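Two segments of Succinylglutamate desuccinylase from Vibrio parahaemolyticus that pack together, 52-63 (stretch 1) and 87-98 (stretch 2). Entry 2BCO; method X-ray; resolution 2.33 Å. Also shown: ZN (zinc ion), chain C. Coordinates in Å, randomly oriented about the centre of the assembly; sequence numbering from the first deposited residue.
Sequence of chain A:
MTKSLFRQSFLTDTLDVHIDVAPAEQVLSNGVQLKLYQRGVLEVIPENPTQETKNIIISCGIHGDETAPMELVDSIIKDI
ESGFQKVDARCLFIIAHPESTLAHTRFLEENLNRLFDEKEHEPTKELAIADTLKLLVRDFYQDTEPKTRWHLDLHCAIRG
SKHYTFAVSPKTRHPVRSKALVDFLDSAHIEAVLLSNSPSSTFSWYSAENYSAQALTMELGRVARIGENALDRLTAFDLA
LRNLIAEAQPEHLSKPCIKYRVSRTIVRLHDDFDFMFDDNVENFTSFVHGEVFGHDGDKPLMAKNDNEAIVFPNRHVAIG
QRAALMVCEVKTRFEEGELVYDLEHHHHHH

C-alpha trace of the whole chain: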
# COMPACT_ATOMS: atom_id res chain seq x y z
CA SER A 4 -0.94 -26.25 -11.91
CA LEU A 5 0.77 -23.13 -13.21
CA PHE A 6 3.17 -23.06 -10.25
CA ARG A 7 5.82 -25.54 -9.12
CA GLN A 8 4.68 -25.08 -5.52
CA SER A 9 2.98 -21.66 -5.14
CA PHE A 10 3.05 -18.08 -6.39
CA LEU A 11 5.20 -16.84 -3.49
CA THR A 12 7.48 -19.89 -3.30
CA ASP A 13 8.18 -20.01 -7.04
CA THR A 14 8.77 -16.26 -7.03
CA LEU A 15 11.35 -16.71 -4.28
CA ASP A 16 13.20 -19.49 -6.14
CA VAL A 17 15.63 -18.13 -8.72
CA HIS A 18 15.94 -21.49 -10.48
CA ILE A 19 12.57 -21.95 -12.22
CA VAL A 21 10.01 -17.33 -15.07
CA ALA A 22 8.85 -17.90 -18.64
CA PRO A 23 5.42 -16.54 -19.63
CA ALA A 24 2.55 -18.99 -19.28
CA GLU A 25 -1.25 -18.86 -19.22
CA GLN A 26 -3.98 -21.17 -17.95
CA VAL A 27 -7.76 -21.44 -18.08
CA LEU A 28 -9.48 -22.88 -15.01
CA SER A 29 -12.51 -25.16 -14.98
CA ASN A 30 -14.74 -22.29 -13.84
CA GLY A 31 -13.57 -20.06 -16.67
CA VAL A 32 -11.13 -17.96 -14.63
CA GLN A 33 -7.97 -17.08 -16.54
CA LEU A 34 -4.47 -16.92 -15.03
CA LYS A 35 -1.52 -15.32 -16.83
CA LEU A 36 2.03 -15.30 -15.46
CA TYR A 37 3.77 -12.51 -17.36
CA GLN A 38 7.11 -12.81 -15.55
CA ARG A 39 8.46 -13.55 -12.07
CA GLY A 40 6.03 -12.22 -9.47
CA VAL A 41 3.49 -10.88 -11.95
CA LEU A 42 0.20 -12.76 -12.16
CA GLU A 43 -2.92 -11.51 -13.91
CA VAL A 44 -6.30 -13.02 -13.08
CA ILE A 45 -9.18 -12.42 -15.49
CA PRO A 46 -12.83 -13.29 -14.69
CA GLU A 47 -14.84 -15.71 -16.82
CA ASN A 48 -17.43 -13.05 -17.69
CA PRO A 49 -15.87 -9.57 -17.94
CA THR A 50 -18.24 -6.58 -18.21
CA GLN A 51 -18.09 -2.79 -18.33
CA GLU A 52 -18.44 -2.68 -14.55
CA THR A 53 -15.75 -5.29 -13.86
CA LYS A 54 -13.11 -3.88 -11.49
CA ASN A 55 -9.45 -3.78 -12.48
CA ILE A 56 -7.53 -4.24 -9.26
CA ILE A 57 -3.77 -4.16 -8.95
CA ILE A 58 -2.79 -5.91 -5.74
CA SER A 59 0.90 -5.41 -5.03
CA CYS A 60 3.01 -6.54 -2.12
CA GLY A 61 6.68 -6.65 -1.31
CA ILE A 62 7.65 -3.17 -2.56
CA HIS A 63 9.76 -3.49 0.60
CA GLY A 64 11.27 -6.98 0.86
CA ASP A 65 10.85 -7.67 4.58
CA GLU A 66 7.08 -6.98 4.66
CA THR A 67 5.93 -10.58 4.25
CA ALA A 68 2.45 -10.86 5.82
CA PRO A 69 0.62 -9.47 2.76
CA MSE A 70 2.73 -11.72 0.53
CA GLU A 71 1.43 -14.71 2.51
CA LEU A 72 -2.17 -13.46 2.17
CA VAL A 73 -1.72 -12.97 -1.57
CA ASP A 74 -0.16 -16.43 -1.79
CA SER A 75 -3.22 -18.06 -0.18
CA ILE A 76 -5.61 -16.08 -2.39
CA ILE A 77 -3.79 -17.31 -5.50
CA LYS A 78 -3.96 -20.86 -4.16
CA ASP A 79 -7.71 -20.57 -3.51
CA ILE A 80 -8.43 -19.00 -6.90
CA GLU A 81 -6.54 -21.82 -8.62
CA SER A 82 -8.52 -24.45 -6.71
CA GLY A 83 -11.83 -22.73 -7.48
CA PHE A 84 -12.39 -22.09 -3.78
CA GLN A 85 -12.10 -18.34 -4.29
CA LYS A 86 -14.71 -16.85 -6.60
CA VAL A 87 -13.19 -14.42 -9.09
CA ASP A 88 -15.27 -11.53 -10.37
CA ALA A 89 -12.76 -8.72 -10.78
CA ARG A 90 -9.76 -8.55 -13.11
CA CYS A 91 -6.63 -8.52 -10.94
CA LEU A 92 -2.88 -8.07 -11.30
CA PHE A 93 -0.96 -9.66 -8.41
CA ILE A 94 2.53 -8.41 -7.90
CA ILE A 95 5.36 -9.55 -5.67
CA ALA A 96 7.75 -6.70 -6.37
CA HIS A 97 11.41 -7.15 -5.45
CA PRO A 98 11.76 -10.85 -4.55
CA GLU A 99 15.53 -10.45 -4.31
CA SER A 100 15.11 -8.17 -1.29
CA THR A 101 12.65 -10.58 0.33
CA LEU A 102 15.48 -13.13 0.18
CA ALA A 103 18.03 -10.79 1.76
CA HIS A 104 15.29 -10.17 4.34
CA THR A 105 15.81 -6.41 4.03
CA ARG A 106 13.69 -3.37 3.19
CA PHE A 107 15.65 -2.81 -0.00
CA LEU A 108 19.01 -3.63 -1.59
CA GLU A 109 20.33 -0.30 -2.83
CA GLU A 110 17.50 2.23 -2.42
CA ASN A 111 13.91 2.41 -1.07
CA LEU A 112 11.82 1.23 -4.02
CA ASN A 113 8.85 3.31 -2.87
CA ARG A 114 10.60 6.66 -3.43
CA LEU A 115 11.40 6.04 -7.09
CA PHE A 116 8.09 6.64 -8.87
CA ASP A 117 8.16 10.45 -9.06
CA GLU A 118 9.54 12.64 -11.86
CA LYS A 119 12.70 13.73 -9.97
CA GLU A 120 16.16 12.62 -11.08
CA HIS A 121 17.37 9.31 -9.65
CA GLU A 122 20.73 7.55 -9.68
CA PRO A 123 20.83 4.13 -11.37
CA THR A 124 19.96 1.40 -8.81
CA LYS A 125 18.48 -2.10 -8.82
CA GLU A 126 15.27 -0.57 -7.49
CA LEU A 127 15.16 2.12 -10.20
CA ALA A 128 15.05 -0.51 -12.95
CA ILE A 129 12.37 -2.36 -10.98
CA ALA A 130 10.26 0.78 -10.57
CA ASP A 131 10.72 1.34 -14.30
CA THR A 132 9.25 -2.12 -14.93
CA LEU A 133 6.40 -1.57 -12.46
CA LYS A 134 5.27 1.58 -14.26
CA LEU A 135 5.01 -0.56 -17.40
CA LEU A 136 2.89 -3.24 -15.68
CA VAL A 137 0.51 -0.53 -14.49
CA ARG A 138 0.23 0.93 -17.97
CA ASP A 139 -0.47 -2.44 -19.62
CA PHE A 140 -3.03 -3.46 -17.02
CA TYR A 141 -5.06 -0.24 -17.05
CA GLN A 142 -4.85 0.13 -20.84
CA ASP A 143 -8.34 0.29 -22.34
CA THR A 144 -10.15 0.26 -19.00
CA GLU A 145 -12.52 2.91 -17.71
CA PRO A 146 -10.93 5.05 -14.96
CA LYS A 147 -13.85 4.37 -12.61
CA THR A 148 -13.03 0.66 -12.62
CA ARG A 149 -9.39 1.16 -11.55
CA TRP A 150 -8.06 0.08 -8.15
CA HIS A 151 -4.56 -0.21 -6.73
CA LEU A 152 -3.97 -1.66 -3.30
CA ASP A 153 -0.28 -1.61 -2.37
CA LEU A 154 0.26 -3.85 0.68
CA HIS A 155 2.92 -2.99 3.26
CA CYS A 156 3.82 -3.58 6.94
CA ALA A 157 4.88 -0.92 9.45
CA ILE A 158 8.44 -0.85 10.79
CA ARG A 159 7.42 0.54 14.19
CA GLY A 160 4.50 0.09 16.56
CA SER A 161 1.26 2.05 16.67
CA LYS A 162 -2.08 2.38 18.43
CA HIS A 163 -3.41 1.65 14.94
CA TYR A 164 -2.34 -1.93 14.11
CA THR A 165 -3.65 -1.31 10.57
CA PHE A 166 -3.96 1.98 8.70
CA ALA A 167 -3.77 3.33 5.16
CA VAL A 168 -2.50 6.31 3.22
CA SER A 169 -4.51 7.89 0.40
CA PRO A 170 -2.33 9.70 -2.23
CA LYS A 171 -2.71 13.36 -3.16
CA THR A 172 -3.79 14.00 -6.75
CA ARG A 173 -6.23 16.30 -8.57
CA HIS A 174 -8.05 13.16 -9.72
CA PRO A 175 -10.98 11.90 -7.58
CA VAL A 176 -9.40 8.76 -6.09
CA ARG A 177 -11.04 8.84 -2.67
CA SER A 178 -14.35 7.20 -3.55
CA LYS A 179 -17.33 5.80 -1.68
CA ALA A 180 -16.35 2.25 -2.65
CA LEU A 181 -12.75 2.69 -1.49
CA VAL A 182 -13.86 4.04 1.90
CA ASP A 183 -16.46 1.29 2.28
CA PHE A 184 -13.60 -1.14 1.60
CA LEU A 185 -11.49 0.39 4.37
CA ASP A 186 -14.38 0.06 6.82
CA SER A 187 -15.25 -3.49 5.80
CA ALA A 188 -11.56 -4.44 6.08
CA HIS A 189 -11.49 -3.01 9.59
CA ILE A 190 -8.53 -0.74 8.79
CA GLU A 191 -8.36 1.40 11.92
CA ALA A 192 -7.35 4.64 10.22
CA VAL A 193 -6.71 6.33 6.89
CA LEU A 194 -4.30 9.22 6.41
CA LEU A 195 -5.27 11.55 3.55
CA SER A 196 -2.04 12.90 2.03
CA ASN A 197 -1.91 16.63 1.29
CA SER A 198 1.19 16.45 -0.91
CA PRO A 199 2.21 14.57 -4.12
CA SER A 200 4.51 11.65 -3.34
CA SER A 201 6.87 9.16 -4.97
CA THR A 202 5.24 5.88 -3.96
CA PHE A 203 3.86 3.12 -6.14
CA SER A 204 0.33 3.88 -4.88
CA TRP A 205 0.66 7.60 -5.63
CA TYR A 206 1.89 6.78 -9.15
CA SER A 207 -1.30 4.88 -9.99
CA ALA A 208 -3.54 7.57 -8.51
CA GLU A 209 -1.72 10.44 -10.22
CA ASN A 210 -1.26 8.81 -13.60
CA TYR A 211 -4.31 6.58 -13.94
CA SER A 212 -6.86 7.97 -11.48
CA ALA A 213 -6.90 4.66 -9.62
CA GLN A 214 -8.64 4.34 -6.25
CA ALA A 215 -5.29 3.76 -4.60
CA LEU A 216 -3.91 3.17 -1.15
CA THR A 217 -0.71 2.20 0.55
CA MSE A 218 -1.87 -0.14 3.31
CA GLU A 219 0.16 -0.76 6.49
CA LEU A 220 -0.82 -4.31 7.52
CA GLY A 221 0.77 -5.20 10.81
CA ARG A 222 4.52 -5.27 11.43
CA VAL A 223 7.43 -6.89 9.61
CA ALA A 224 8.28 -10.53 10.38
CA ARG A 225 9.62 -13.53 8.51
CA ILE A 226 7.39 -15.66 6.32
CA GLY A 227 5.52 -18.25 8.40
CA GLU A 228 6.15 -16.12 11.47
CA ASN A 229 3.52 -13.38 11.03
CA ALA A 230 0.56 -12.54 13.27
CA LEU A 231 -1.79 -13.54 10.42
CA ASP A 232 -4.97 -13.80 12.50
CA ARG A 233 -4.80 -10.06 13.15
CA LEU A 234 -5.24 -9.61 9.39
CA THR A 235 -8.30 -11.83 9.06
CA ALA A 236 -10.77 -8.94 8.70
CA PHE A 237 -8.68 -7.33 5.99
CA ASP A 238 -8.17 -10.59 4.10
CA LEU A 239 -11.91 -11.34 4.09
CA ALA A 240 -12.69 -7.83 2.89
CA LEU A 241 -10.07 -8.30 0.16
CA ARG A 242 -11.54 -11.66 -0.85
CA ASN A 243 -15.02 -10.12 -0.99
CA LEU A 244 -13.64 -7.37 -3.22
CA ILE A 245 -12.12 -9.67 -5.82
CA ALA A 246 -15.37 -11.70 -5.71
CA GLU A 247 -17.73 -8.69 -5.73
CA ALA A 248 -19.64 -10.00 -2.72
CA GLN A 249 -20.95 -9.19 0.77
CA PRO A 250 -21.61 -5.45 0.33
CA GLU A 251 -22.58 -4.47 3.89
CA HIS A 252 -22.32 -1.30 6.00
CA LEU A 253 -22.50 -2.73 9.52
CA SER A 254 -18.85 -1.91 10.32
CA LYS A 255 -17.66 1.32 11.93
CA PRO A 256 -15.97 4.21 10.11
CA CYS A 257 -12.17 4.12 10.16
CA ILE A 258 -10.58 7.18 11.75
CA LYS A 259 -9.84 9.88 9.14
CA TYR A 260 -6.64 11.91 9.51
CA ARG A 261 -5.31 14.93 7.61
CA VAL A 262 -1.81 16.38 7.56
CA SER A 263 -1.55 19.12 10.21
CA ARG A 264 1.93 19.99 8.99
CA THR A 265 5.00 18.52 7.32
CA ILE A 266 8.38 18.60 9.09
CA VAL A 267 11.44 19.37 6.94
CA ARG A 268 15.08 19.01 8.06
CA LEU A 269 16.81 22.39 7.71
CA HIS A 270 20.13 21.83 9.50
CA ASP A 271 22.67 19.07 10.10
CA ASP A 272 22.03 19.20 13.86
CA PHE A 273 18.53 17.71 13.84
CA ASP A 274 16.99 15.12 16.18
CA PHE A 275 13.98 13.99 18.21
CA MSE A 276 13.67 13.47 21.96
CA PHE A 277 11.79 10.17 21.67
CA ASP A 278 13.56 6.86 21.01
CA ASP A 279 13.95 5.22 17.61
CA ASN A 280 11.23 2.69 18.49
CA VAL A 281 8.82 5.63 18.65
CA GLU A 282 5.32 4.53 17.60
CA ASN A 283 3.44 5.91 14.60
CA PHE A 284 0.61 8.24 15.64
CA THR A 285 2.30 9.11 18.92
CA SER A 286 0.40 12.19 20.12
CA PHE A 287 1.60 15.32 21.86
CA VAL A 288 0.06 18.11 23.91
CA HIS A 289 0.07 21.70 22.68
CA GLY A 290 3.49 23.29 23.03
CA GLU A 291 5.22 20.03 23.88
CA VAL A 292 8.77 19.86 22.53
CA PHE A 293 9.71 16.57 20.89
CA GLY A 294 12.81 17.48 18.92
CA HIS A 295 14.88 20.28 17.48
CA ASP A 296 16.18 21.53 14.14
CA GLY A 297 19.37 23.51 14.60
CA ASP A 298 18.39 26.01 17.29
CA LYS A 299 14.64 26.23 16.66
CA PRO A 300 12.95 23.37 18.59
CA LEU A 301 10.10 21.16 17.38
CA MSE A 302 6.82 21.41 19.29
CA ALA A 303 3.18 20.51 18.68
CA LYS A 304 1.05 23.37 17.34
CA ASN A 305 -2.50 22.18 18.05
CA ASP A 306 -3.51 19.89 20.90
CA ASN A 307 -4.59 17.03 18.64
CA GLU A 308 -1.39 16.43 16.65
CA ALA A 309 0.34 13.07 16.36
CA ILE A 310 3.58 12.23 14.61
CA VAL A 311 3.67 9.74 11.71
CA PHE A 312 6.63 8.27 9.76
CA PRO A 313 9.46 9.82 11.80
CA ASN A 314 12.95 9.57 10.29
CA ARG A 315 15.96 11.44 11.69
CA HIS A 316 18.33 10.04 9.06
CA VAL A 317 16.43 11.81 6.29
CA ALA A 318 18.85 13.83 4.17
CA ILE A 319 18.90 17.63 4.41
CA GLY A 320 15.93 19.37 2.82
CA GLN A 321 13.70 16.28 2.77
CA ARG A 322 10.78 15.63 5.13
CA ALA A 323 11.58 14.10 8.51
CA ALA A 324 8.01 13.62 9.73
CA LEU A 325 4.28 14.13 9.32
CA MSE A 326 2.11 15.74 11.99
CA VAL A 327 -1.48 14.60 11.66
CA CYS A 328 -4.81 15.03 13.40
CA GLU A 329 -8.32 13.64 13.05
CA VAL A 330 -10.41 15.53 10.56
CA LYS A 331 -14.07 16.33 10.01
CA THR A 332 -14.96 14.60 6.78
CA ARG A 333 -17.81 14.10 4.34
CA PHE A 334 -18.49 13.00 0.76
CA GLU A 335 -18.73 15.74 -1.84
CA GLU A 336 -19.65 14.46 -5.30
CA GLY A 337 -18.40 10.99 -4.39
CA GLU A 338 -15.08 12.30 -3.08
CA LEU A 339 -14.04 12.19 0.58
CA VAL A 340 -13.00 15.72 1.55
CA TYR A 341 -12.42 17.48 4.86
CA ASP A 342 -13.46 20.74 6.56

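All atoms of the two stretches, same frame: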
# COMPACT_ATOMS: atom_id res chain seq x y z
N GLU A 52 -18.53 -3.05 -15.96
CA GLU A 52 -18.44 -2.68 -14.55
C GLU A 52 -17.45 -3.55 -13.78
O GLU A 52 -17.32 -3.44 -12.56
CB GLU A 52 -19.83 -2.78 -13.89
CG GLU A 52 -20.94 -2.01 -14.61
CD GLU A 52 -20.69 -0.50 -14.69
OE1 GLU A 52 -19.82 -0.08 -15.47
OE2 GLU A 52 -21.38 0.26 -13.98
N THR A 53 -16.74 -4.42 -14.49
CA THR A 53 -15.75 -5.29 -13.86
C THR A 53 -14.58 -4.46 -13.34
O THR A 53 -13.99 -3.67 -14.09
CB THR A 53 -15.19 -6.33 -14.85
OG1 THR A 53 -16.22 -7.24 -15.24
CG2 THR A 53 -14.03 -7.09 -14.23
N LYS A 54 -14.23 -4.63 -12.07
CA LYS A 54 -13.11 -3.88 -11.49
C LYS A 54 -11.75 -4.38 -11.98
O LYS A 54 -11.57 -5.56 -12.31
CB LYS A 54 -13.15 -3.95 -9.97
CG LYS A 54 -14.36 -3.26 -9.35
CD LYS A 54 -14.25 -3.19 -7.84
CE LYS A 54 -15.41 -2.43 -7.23
NZ LYS A 54 -16.72 -3.11 -7.47
N ASN A 55 -10.80 -3.46 -12.06
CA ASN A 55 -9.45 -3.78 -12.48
C ASN A 55 -8.59 -3.42 -11.28
O ASN A 55 -8.24 -2.26 -11.07
CB ASN A 55 -9.08 -2.97 -13.71
CG ASN A 55 -9.89 -3.38 -14.92
OD1 ASN A 55 -9.65 -4.43 -15.51
ND2 ASN A 55 -10.88 -2.56 -15.27
N ILE A 56 -8.30 -4.43 -10.48
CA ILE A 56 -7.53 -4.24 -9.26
C ILE A 56 -6.09 -4.72 -9.31
O ILE A 56 -5.82 -5.88 -9.62
CB ILE A 56 -8.19 -4.98 -8.08
CG1 ILE A 56 -9.71 -4.75 -8.09
CG2 ILE A 56 -7.58 -4.50 -6.77
CD1 ILE A 56 -10.44 -5.56 -7.03
N ILE A 57 -5.18 -3.81 -9.01
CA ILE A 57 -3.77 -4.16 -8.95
C ILE A 57 -3.55 -4.42 -7.47
O ILE A 57 -3.85 -3.57 -6.64
CB ILE A 57 -2.85 -3.00 -9.37
CG1 ILE A 57 -3.02 -2.70 -10.86
CG2 ILE A 57 -1.39 -3.35 -9.05
CD1 ILE A 57 -2.18 -1.51 -11.33
N ILE A 58 -3.04 -5.59 -7.14
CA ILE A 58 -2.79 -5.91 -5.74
C ILE A 58 -1.30 -6.19 -5.64
O ILE A 58 -0.84 -7.27 -5.99
CB ILE A 58 -3.60 -7.14 -5.30
CG1 ILE A 58 -5.10 -6.88 -5.55
CG2 ILE A 58 -3.35 -7.43 -3.82
CD1 ILE A 58 -5.97 -8.14 -5.48
N SER A 59 -0.54 -5.22 -5.16
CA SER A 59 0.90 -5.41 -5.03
C SER A 59 1.36 -5.58 -3.59
O SER A 59 0.75 -5.06 -2.66
CB SER A 59 1.66 -4.26 -5.71
OG SER A 59 1.35 -3.00 -5.14
N CYS A 60 2.43 -6.32 -3.43
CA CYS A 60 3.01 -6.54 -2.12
C CYS A 60 4.50 -6.66 -2.31
O CYS A 60 4.99 -6.85 -3.44
CB CYS A 60 2.45 -7.82 -1.50
SG CYS A 60 2.81 -9.29 -2.43
N GLY A 61 5.24 -6.53 -1.22
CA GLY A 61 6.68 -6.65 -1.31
C GLY A 61 7.48 -5.51 -1.93
O GLY A 61 8.62 -5.73 -2.31
N ILE A 62 6.90 -4.31 -2.03
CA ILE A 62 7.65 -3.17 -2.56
C ILE A 62 8.90 -3.09 -1.68
O ILE A 62 9.99 -2.73 -2.15
CB ILE A 62 6.83 -1.85 -2.47
CG1 ILE A 62 5.87 -1.75 -3.65
CG2 ILE A 62 7.76 -0.62 -2.45
CD1 ILE A 62 6.56 -1.78 -5.02
N HIS A 63 8.71 -3.43 -0.41
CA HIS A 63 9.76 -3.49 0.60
C HIS A 63 9.86 -4.99 0.88
O HIS A 63 8.87 -5.63 1.25
CB HIS A 63 9.33 -2.72 1.86
CG HIS A 63 9.36 -1.23 1.67
ND1 HIS A 63 8.59 -0.37 2.43
CD2 HIS A 63 10.07 -0.45 0.83
CE1 HIS A 63 8.83 0.87 2.06
NE2 HIS A 63 9.73 0.85 1.09
N VAL A 87 -13.82 -15.57 -8.47
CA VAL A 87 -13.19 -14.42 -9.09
C VAL A 87 -14.18 -13.65 -9.94
O VAL A 87 -14.77 -14.20 -10.87
CB VAL A 87 -11.99 -14.84 -9.95
CG1 VAL A 87 -11.35 -13.62 -10.57
CG2 VAL A 87 -10.98 -15.57 -9.09
N ASP A 88 -14.34 -12.37 -9.63
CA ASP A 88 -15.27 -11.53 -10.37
C ASP A 88 -14.61 -10.26 -10.89
O ASP A 88 -15.13 -9.60 -11.78
CB ASP A 88 -16.44 -11.16 -9.45
CG ASP A 88 -17.67 -10.77 -10.23
OD1 ASP A 88 -18.38 -11.68 -10.70
OD2 ASP A 88 -17.92 -9.55 -10.37
N ALA A 89 -13.46 -9.91 -10.34
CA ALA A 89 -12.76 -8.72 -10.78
C ALA A 89 -11.45 -9.11 -11.46
O ALA A 89 -10.86 -10.13 -11.13
CB ALA A 89 -12.47 -7.81 -9.59
N ARG A 90 -11.02 -8.30 -12.41
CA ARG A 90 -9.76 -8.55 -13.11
C ARG A 90 -8.69 -8.06 -12.14
O ARG A 90 -8.79 -6.95 -11.62
CB ARG A 90 -9.73 -7.76 -14.42
CG ARG A 90 -8.43 -7.87 -15.20
CD ARG A 90 -8.64 -7.49 -16.65
NE ARG A 90 -7.38 -7.33 -17.37
CZ ARG A 90 -6.75 -6.17 -17.53
NH1 ARG A 90 -7.26 -5.06 -17.01
NH2 ARG A 90 -5.62 -6.12 -18.21
N CYS A 91 -7.68 -8.89 -11.88
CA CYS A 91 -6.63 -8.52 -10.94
C CYS A 91 -5.22 -8.71 -11.49
O CYS A 91 -4.99 -9.51 -12.39
CB CYS A 91 -6.74 -9.35 -9.65
SG CYS A 91 -8.36 -9.40 -8.86
N LEU A 92 -4.28 -7.96 -10.92
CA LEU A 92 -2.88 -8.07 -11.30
C LEU A 92 -2.13 -8.19 -9.98
O LEU A 92 -1.98 -7.20 -9.26
CB LEU A 92 -2.41 -6.82 -12.05
CG LEU A 92 -0.94 -6.92 -12.50
CD1 LEU A 92 -0.83 -8.01 -13.55
CD2 LEU A 92 -0.46 -5.60 -13.07
N PHE A 93 -1.69 -9.41 -9.65
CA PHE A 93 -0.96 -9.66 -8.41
C PHE A 93 0.52 -9.46 -8.63
O PHE A 93 1.12 -10.00 -9.57
CB PHE A 93 -1.21 -11.08 -7.88
CG PHE A 93 -2.63 -11.31 -7.41
CD1 PHE A 93 -3.62 -11.71 -8.29
CD2 PHE A 93 -2.97 -11.09 -6.08
CE1 PHE A 93 -4.94 -11.90 -7.85
CE2 PHE A 93 -4.29 -11.28 -5.62
CZ PHE A 93 -5.27 -11.68 -6.52
N ILE A 94 1.13 -8.69 -7.75
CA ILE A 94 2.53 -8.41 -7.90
C ILE A 94 3.32 -8.65 -6.63
O ILE A 94 2.91 -8.25 -5.53
CB ILE A 94 2.74 -6.93 -8.34
CG1 ILE A 94 2.06 -6.68 -9.69
CG2 ILE A 94 4.23 -6.61 -8.43
CD1 ILE A 94 2.16 -5.23 -10.15
N ILE A 95 4.44 -9.34 -6.78
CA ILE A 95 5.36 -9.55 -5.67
C ILE A 95 6.55 -8.79 -6.24
O ILE A 95 7.31 -9.32 -7.04
CB ILE A 95 5.76 -11.03 -5.47
CG1 ILE A 95 4.57 -11.84 -4.97
CG2 ILE A 95 6.90 -11.12 -4.47
CD1 ILE A 95 4.84 -13.32 -4.92
N ALA A 96 6.67 -7.52 -5.87
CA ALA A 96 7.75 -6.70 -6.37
C ALA A 96 9.00 -6.98 -5.55
O ALA A 96 8.91 -7.25 -4.36
CB ALA A 96 7.38 -5.23 -6.26
N HIS A 97 10.16 -6.96 -6.19
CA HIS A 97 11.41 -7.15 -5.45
C HIS A 97 11.68 -8.44 -4.67
O HIS A 97 12.07 -8.39 -3.50
CB HIS A 97 11.60 -5.98 -4.50
CG HIS A 97 12.99 -5.46 -4.48
ND1 HIS A 97 14.03 -6.10 -5.10
CD2 HIS A 97 13.52 -4.34 -3.93
CE1 HIS A 97 15.14 -5.41 -4.94
NE2 HIS A 97 14.85 -4.32 -4.23
N PRO A 98 11.50 -9.61 -5.29
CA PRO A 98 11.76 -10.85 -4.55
C PRO A 98 13.21 -11.00 -4.06
O PRO A 98 13.48 -11.70 -3.08
CB PRO A 98 11.36 -11.93 -5.54
CG PRO A 98 11.64 -11.29 -6.87
CD PRO A 98 11.09 -9.90 -6.67
ZN ZN C . 6.41 -0.72 3.28
O HOH W 1 -17.07 -9.85 -13.73
O HOH W 2 -15.66 -6.59 -10.49
O HOH W 3 6.30 0.78 5.35

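The two stretches form neighbouring parallel strands, 55-60 and 90-95, whose directions differ by 14°. Together they bury 831 Å². The register runs without a break from Asn 55 beside Arg 90 to Cys 60 beside Ile 95.

Backbone hydrogen bonds follow the parallel pattern, in which alternate residues of each strand bond to two residues of the other. Arg 90 N donates to Lys 54 O (2.8 Å), and Ile 56 N donates to Arg 90 O (2.8 Å). The ladder continues with Leu 92 N to Ile 56 O (2.9 Å), Ile 58 N to Leu 92 O (2.9 Å), Ile 94 N to Ile 58 O (3.0 Å) and Cys 60 N to Ile 94 O (2.9 Å). It ends with Ala 96 N to Cys 60 O (3.0 Å). CA-H...O contacts supplement it; the shortest joins Cys 91 CA to Ile 56 O at 3.1 Å.

One direct hydrogen bond links side chains. Arg 90 NH1 donates to Asn 55 OD1 at 2.9 Å, and the oxygen lies near the guanidinium plane, where the N-H groups point.

Apolar contacts line both faces of the sheet. On the face of Ile 56, Ile 58 and Cys 60, Ile 58 CD1 meets Phe 93 CE2 at 3.6 Å and Cys 91 SG at 4.3 Å. Cys 60 SG lies 4.0 Å from Ile 95 CG1. On the other face, Ile 57 CG2 approaches Ile 94 CD1 at 4.2 Å. Beyond the strands, Ile 62 points away at CB, but its CD1 returns to within 3.8 Å of Ala 96 CB.

Water joins the loops before the strands. Water 1 donates to Asp 88 O (2.8 Å) and also hydrogen-bonds Thr 53 OG1 (3.1 Å).

After its strand, stretch 1 reaches the zinc ion, which His 63 ND1 binds at 2.4 Å.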